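Local coordinates for protein amidase, hydantoinase/carbamoylase family (Paraburkholderia phymatum, PDB 6C0D) that probably hydrolyses N-carbamoyl-L-amino acids as a homodimeric, metal-dependent amidase of the peptidase M20 family, at residues Val213-Gly218 / Arg295-Asn300; Glu334-Asp339 / Val371-Ile376; Arg225-Arg230 / Leu321-Leu326. All coordinates share one frame; numbering follows the deposited sequence.

In the fold
Strand 210-227 ties the three contacts together. It lies in contacts 1 and 3, and it pairs with strand 336-337 of contact 2. Contact 1 is buried. Contacts 1 and 2 touch each other, with centres about 11 Å apart; the Ile216 N to Val336 O bond is one of their links. Contact 2 lies at the surface and rests on a few apolar side-chain touches. Contact 3 is partly buried, with its centre about 32 Å from that of contact 1. It is a regular antiparallel pairing, with apolar packing on one face and charges and Ile227 on the other. Contact 1 has one bridge pair, with side-chain packing beside it.

Contact 1. Residues Val213-Gly218 / Arg295-Asn300; sequences VTTIVG and RDANPN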
# COMPACT_ATOMS: atom_id res chain seq x y z
N VAL A 213 -10.45 -7.59 -34.71
CA VAL A 213 -10.47 -6.46 -33.77
C VAL A 213 -11.33 -5.32 -34.30
O VAL A 213 -11.14 -4.84 -35.43
CB VAL A 213 -9.03 -6.01 -33.46
CG1 VAL A 213 -9.03 -4.73 -32.60
CG2 VAL A 213 -8.27 -7.15 -32.70
N THR A 214 -12.30 -4.89 -33.49
CA THR A 214 -13.18 -3.78 -33.87
C THR A 214 -12.52 -2.43 -33.61
O THR A 214 -12.51 -1.54 -34.47
CB THR A 214 -14.48 -3.87 -33.08
OG1 THR A 214 -14.15 -3.98 -31.68
CG2 THR A 214 -15.27 -5.09 -33.51
N THR A 215 -12.00 -2.27 -32.39
CA THR A 215 -11.56 -0.98 -31.86
C THR A 215 -10.48 -1.26 -30.84
O THR A 215 -10.58 -2.22 -30.08
CB THR A 215 -12.73 -0.26 -31.16
OG1 THR A 215 -13.83 -0.12 -32.06
CG2 THR A 215 -12.30 1.13 -30.67
N ILE A 216 -9.45 -0.42 -30.83
CA ILE A 216 -8.47 -0.41 -29.74
C ILE A 216 -8.98 0.56 -28.67
O ILE A 216 -9.27 1.72 -28.97
CB ILE A 216 -7.09 -0.01 -30.26
CG1 ILE A 216 -6.62 -1.06 -31.29
CG2 ILE A 216 -6.08 0.13 -29.12
CD1 ILE A 216 -5.32 -0.67 -32.00
N VAL A 217 -9.13 0.07 -27.43
CA VAL A 217 -9.86 0.85 -26.42
C VAL A 217 -9.10 2.12 -26.08
O VAL A 217 -7.87 2.18 -26.17
CB VAL A 217 -10.12 0.02 -25.15
CG1 VAL A 217 -11.06 -1.17 -25.45
CG2 VAL A 217 -8.79 -0.45 -24.57
N GLY A 218 -9.85 3.17 -25.71
CA GLY A 218 -9.24 4.31 -25.07
C GLY A 218 -8.96 4.04 -23.60
O GLY A 218 -9.47 3.07 -23.04
N ARG A 295 -10.91 1.68 -19.15
CA ARG A 295 -10.78 1.57 -20.60
C ARG A 295 -12.12 1.22 -21.21
O ARG A 295 -12.91 0.48 -20.61
CB ARG A 295 -9.77 0.49 -21.03
CG ARG A 295 -8.42 0.56 -20.30
CD ARG A 295 -7.40 -0.39 -20.93
NE ARG A 295 -6.24 -0.58 -20.05
CZ ARG A 295 -5.03 -0.92 -20.47
NH1 ARG A 295 -4.79 -1.09 -21.76
NH2 ARG A 295 -4.03 -1.05 -19.59
N ASP A 296 -12.36 1.72 -22.42
CA ASP A 296 -13.57 1.37 -23.13
C ASP A 296 -13.38 1.69 -24.61
O ASP A 296 -12.62 2.60 -24.97
CB ASP A 296 -14.79 2.11 -22.58
CG ASP A 296 -16.09 1.45 -22.97
OD1 ASP A 296 -16.39 0.37 -22.40
OD2 ASP A 296 -16.80 1.97 -23.87
N ALA A 297 -14.08 0.95 -25.46
CA ALA A 297 -14.02 1.21 -26.90
C ALA A 297 -14.92 2.34 -27.36
O ALA A 297 -14.78 2.82 -28.49
CB ALA A 297 -14.40 -0.06 -27.67
N ASN A 298 -15.87 2.76 -26.52
CA ASN A 298 -16.89 3.73 -26.91
C ASN A 298 -16.52 5.11 -26.37
O ASN A 298 -16.52 5.30 -25.14
CB ASN A 298 -18.26 3.29 -26.40
CG ASN A 298 -19.40 4.16 -26.93
OD1 ASN A 298 -19.48 5.34 -26.62
ND2 ASN A 298 -20.29 3.56 -27.71
N PRO A 299 -16.19 6.08 -27.22
CA PRO A 299 -15.74 7.37 -26.67
C PRO A 299 -16.79 8.06 -25.81
O PRO A 299 -16.42 8.70 -24.82
CB PRO A 299 -15.41 8.20 -27.94
CG PRO A 299 -16.09 7.50 -29.05
CD PRO A 299 -16.15 6.05 -28.70
N ASN A 300 -18.08 7.96 -26.16
CA ASN A 300 -19.11 8.56 -25.32
C ASN A 300 -19.10 7.96 -23.93
O ASN A 300 -19.23 8.68 -22.92
CB ASN A 300 -20.49 8.38 -25.95
CG ASN A 300 -20.79 9.41 -27.03
OD1 ASN A 300 -20.08 10.40 -27.17
ND2 ASN A 300 -21.86 9.19 -27.78
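Gly218 and Asp296 form an antiparallel hydrogen-bonded pair between strands 210-227 and 283-296. As in other M20 enzymes, these strands probably belong to the lid domain, this pair near its junction with the catalytic domain.

The backbone bonds come first. Gly218 N donates to Asp296 O at 2.9 Å, from above the carbonyl plane (37° out of it). Asp296 N returns a longer bond of 3.2 Å to Gly218 O. The same oxygen takes a CA-H...O contact from Arg295 CA at 3.1 Å.

Side-chain packing follows. Val217 splits its two methyls. CG2 sits between the backbone N and the carbonyl carbon and meets Arg295 CB at 3.8 Å; the two side chains cross at about a right angle. Val217 CG1 lies against the backbone, 3.7 Å from Ala297 N, and makes an apolar pair with Ala297 CB at 4.2 Å. Further back, Thr215 CG2 is 3.9 Å from Ala297 CB.

The polar ends turn to other partners. Arg295 NE hydrogen-bonds Gln293 OE1, and its NH1 makes a salt bridge to a bound EPE, probably from the crystallisation liquor. Arg295 also packs on Ser282 of the second subunit. Asp296 OD1 hydrogen-bonds Thr267 OG1, while OD2 makes a salt bridge to Arg301 NH1. Asn298 is the N-cap of helix 299-317. Asp296 OD2 also closes an Asx turn, accepting from Asn298 N at 2.9 Å.

Contact 2. Residues Glu334-Asp339 / Val371-Ile376; sequences EPVTMD and VIAQHI. With EDO (1,2-ethanediol), chain I.
The flat amide of Gln374 meets Val336 through its nitrogen: Gln374 NE2 lies 3.8 Å from Val336 CG2. The two side chains cross at about a right angle. Gln374 has two conformers, so this touch holds for the one described and is doubtful as a fixed feature. In that conformer NE2 also donates to Gln370 O, one helical turn back. The second flat group is the His375 ring. Val371 O lies in the plane of this ring, at its edge.

The firmer part of the contact is apolar and centres on one methyl. Ala373 CB points at segment 334-339 and is met by two side chains. Val336 CG1 is 3.7 Å from it. This methyl is anti to the backbone N (chi1 173°), while CG2 goes to Gln374. Met338 CE is 3.9 Å from the same Ala373 CB. Met338 starts away from segment 371-376, but its chain bends at chi2 (-69°) and chi3 (93°), which brings the methyl back.

An ethanediol, probably from the crystallisation liquor, donates from O1 to Ala373 O at 2.8 Å. Nearby, Ile372 O accepts from both His375 N and Ile376 N.

The contact thus joins strand 336-337 and Met338 just after it to Ala373 and Gln374, in the segment that follows on from helix 368-372. Val336 and Met338 also bond strand 210-227 through their backbones. Val371 and Ile372 pack on helix 142-148, and Asp339 is the N-cap of helix 340-353.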
# COMPACT_ATOMS: atom_id res chain seq x y z
N GLU A 334 -7.65 8.06 -26.70
CA GLU A 334 -9.00 7.87 -27.20
C GLU A 334 -9.12 6.51 -27.86
O GLU A 334 -8.12 5.94 -28.31
CB GLU A 334 -9.35 8.97 -28.21
CG GLU A 334 -9.42 10.38 -27.59
CD GLU A 334 -10.39 10.40 -26.42
OE1 GLU A 334 -11.61 10.31 -26.66
OE2 GLU A 334 -9.94 10.47 -25.25
N PRO A 335 -10.33 5.95 -27.94
CA PRO A 335 -10.52 4.74 -28.76
C PRO A 335 -10.12 5.00 -30.20
O PRO A 335 -10.24 6.11 -30.72
CB PRO A 335 -12.02 4.46 -28.65
CG PRO A 335 -12.48 5.23 -27.37
CD PRO A 335 -11.59 6.44 -27.36
N VAL A 336 -9.63 3.95 -30.86
CA VAL A 336 -9.18 4.03 -32.25
C VAL A 336 -9.83 2.87 -32.99
O VAL A 336 -9.53 1.71 -32.70
CB VAL A 336 -7.65 4.00 -32.38
CG1 VAL A 336 -7.25 3.92 -33.87
CG2 VAL A 336 -7.01 5.25 -31.75
N THR A 337 -10.72 3.18 -33.93
CA THR A 337 -11.42 2.11 -34.63
C THR A 337 -10.54 1.51 -35.71
O THR A 337 -9.75 2.21 -36.35
CB THR A 337 -12.72 2.62 -35.27
OG1 THR A 337 -12.38 3.56 -36.28
CG2 THR A 337 -13.59 3.32 -34.24
N MET A 338 -10.68 0.20 -35.92
CA MET A 338 -10.03 -0.42 -37.06
C MET A 338 -10.89 -0.24 -38.30
O MET A 338 -12.12 -0.14 -38.21
CB MET A 338 -9.79 -1.91 -36.79
CG MET A 338 -8.91 -2.18 -35.53
SD MET A 338 -7.20 -1.68 -35.71
CE MET A 338 -7.21 0.03 -35.02
N ASP A 339 -10.23 -0.18 -39.46
CA ASP A 339 -10.94 0.13 -40.70
C ASP A 339 -12.06 -0.88 -40.95
O ASP A 339 -11.83 -2.09 -40.88
CB ASP A 339 -9.96 0.11 -41.87
CG ASP A 339 -10.61 0.56 -43.16
OD1 ASP A 339 -10.65 1.79 -43.40
OD2 ASP A 339 -11.09 -0.32 -43.91
N VAL A 371 -1.48 3.79 -33.58
CA VAL A 371 -0.79 4.94 -34.16
C VAL A 371 -1.00 4.98 -35.67
O VAL A 371 -1.30 6.03 -36.25
CB VAL A 371 0.71 4.89 -33.80
CG1 VAL A 371 1.52 5.93 -34.60
CG2 VAL A 371 0.90 5.08 -32.28
N ILE A 372 -0.82 3.84 -36.32
CA ILE A 372 -0.86 3.80 -37.79
C ILE A 372 -2.28 4.05 -38.29
O ILE A 372 -2.47 4.72 -39.31
CB ILE A 372 -0.28 2.46 -38.28
CG1 ILE A 372 1.23 2.46 -38.01
CG2 ILE A 372 -0.58 2.23 -39.79
CD1 ILE A 372 1.82 1.08 -37.94
N ALA A 373 -3.29 3.58 -37.55
CA ALA A 373 -4.68 3.68 -37.99
C ALA A 373 -5.15 5.12 -38.16
O ALA A 373 -6.13 5.36 -38.88
CB ALA A 373 -5.61 2.97 -37.00
N GLN A 374 -4.50 6.07 -37.49
CA GLN A 374 -4.88 7.47 -37.63
C GLN A 374 -4.40 8.07 -38.95
O GLN A 374 -4.78 9.20 -39.27
CB GLN A 374 -4.36 8.24 -36.41
CG GLN A 374 -4.77 7.54 -35.07
CD GLN A 374 -4.22 8.19 -33.79
OE1 GLN A 374 -3.97 9.40 -33.75
NE2 GLN A 374 -4.05 7.38 -32.73
N HIS A 375 -3.62 7.33 -39.74
CA HIS A 375 -3.05 7.83 -40.99
C HIS A 375 -3.45 7.03 -42.22
O HIS A 375 -3.65 7.61 -43.28
CB HIS A 375 -1.52 7.86 -40.89
CG HIS A 375 -1.03 8.79 -39.84
ND1 HIS A 375 -0.65 10.09 -40.11
CD2 HIS A 375 -0.89 8.63 -38.50
CE1 HIS A 375 -0.29 10.69 -38.98
NE2 HIS A 375 -0.43 9.82 -37.99
N ILE A 376 -3.54 5.71 -42.10
CA ILE A 376 -4.01 4.86 -43.19
C ILE A 376 -4.92 3.79 -42.61
O ILE A 376 -4.89 3.52 -41.40
CB ILE A 376 -2.85 4.19 -43.96
CG1 ILE A 376 -2.03 3.29 -43.03
CG2 ILE A 376 -1.98 5.24 -44.71
CD1 ILE A 376 -1.05 2.41 -43.80
C1 EDO I . -6.84 6.56 -41.89
O1 EDO I . -7.67 6.81 -40.75
C2 EDO I . -7.71 6.39 -43.14
O2 EDO I . -8.74 5.44 -42.86

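Contact 3. Residues Arg225-Arg230 / Leu321-Leu326; sequences RFIGQR and LVRAEL. With EDO (1,2-ethanediol), chain H.
Arg225 to Ile227 pair with Arg323 to Glu325 as neighbouring antiparallel strands. As in other M20 enzymes, they probably belong to the lid-domain sheet, away from the annotated metal sites. Helices 244-262 and 299-317 pack on one face of the sheet.

Four backbone bonds hold the pairing. Arg225 N to Glu325 O is nearly straight, at 2.9 Å and 174°. Glu325 N returns a bond to Arg225 O. Ile227 N donates to Arg323 O, and Arg323 N to Ile227 O, a second reciprocal pair.

Apolar contacts lie on the face of Phe226 and Ala324, the non-hydrogen-bonded pair. Phe226 CE2 is 4.0 Å from Ala324 CB. Val322 CG1 lies near the plane of the Phe226 ring, at its edge, and touches Phe226 CB at 3.8 Å. Phe251 meets the same ring, with the planes about 65° apart.

Charges, together with Ile227, line the other face. Glu325 stands between two arginines. Its OE2 takes a hydrogen bond, part of a salt bridge, from Arg323 NH1 at 3.3 Å, from above the carboxylate plane. Its OE1 makes a long salt bridge of 3.7 Å to Arg225 NH1. Both arginines have two conformers, so these links belong to one model of each. Arg323 lies beside Ile227, pointing the same way, and chi3 (54°) turns its NE off the line of the extended chain. Ile227 CD1 sits over one face of the guanidinium, off toward its rim, 3.7 Å from Arg323 NH2.

Where the pairing ends, Val322 N donates at 3.1 Å to O2 of an ethanediol, probably from the crystallisation liquor.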
# COMPACT_ATOMS: atom_id res chain seq x y z
N ARG A 225 -6.64 11.08 -4.20
CA ARG A 225 -6.07 11.30 -2.88
C ARG A 225 -7.17 11.63 -1.88
O ARG A 225 -8.13 12.32 -2.21
CB ARG A 225 -5.07 12.46 -2.89
CG ARG A 225 -3.80 12.22 -3.68
CD ARG A 225 -2.88 13.45 -3.59
NE ARG A 225 -1.66 13.29 -4.37
CZ ARG A 225 -0.92 14.30 -4.82
NH1 ARG A 225 -1.28 15.55 -4.57
NH2 ARG A 225 0.17 14.06 -5.54
N PHE A 226 -7.00 11.15 -0.65
CA PHE A 226 -7.92 11.41 0.45
C PHE A 226 -7.13 12.03 1.58
O PHE A 226 -6.08 11.51 1.97
CB PHE A 226 -8.60 10.11 0.90
CG PHE A 226 -9.46 9.53 -0.18
CD1 PHE A 226 -8.90 8.73 -1.17
CD2 PHE A 226 -10.80 9.87 -0.25
CE1 PHE A 226 -9.69 8.23 -2.21
CE2 PHE A 226 -11.60 9.37 -1.29
CZ PHE A 226 -11.04 8.55 -2.27
N ILE A 227 -7.60 13.18 2.07
CA ILE A 227 -6.88 13.93 3.08
C ILE A 227 -7.76 13.98 4.31
O ILE A 227 -8.79 14.67 4.32
CB ILE A 227 -6.51 15.34 2.62
CG1 ILE A 227 -5.60 15.29 1.37
CG2 ILE A 227 -5.79 16.07 3.74
CD1 ILE A 227 -6.35 15.21 0.06
N GLY A 228 -7.36 13.25 5.35
CA GLY A 228 -8.06 13.25 6.61
C GLY A 228 -7.14 13.71 7.72
O GLY A 228 -6.46 14.73 7.58
N GLN A 229 -7.11 12.98 8.83
CA GLN A 229 -6.33 13.38 9.99
C GLN A 229 -5.74 12.14 10.65
O GLN A 229 -6.46 11.17 10.91
CB GLN A 229 -7.21 14.14 10.98
CG GLN A 229 -6.55 14.58 12.24
CD GLN A 229 -7.53 15.33 13.11
OE1 GLN A 229 -7.81 16.50 12.86
NE2 GLN A 229 -8.09 14.65 14.10
N ARG A 230 -4.43 12.16 10.89
CA ARG A 230 -3.78 11.10 11.65
C ARG A 230 -4.28 11.11 13.08
O ARG A 230 -4.52 12.18 13.65
CB ARG A 230 -2.26 11.31 11.65
CG ARG A 230 -1.45 10.32 10.88
CD ARG A 230 0.03 10.64 10.99
NE ARG A 230 0.69 10.54 9.69
CZ ARG A 230 2.00 10.45 9.52
NH1 ARG A 230 2.51 10.35 8.30
NH2 ARG A 230 2.80 10.44 10.58
N LEU A 321 -16.03 14.54 5.85
CA LEU A 321 -14.96 15.28 6.51
C LEU A 321 -13.61 15.03 5.85
O LEU A 321 -12.76 15.93 5.84
CB LEU A 321 -14.88 14.91 7.99
CG LEU A 321 -16.03 15.39 8.88
CD1 LEU A 321 -15.80 14.94 10.32
CD2 LEU A 321 -16.13 16.90 8.78
N VAL A 322 -13.39 13.84 5.30
CA VAL A 322 -12.16 13.56 4.56
C VAL A 322 -12.31 14.14 3.16
O VAL A 322 -13.25 13.80 2.43
CB VAL A 322 -11.88 12.05 4.51
CG1 VAL A 322 -10.66 11.76 3.66
CG2 VAL A 322 -11.68 11.47 5.93
N ARG A 323 -11.38 15.00 2.76
CA ARG A 323 -11.44 15.62 1.44
C ARG A 323 -10.88 14.68 0.38
O ARG A 323 -9.88 14.00 0.60
CB ARG A 323 -10.66 16.93 1.42
CG ARG A 323 -10.65 17.61 0.04
CD ARG A 323 -10.04 19.01 0.14
NE ARG A 323 -8.71 18.99 0.76
CZ ARG A 323 -7.57 18.88 0.08
NH1 ARG A 323 -7.59 18.77 -1.24
NH2 ARG A 323 -6.41 18.88 0.72
N ALA A 324 -11.52 14.66 -0.80
CA ALA A 324 -11.07 13.88 -1.95
C ALA A 324 -10.48 14.80 -3.01
O ALA A 324 -10.96 15.92 -3.23
CB ALA A 324 -12.21 13.07 -2.56
N GLU A 325 -9.44 14.32 -3.70
CA GLU A 325 -8.73 15.15 -4.66
C GLU A 325 -8.35 14.29 -5.87
O GLU A 325 -7.62 13.31 -5.72
CB GLU A 325 -7.49 15.76 -4.03
CG GLU A 325 -6.68 16.62 -4.96
CD GLU A 325 -5.40 17.09 -4.30
OE1 GLU A 325 -4.42 17.38 -5.03
OE2 GLU A 325 -5.37 17.16 -3.05
N LEU A 326 -8.85 14.66 -7.04
CA LEU A 326 -8.66 13.86 -8.25
C LEU A 326 -7.54 14.46 -9.09
O LEU A 326 -7.54 15.66 -9.36
CB LEU A 326 -9.95 13.82 -9.06
CG LEU A 326 -10.00 12.96 -10.32
CD1 LEU A 326 -9.97 11.50 -9.95
CD2 LEU A 326 -11.24 13.30 -11.12
C1 EDO H . -17.32 11.27 6.90
O1 EDO H . -18.11 12.27 7.55
C2 EDO H . -15.85 11.59 7.09
O2 EDO H . -15.12 11.33 5.89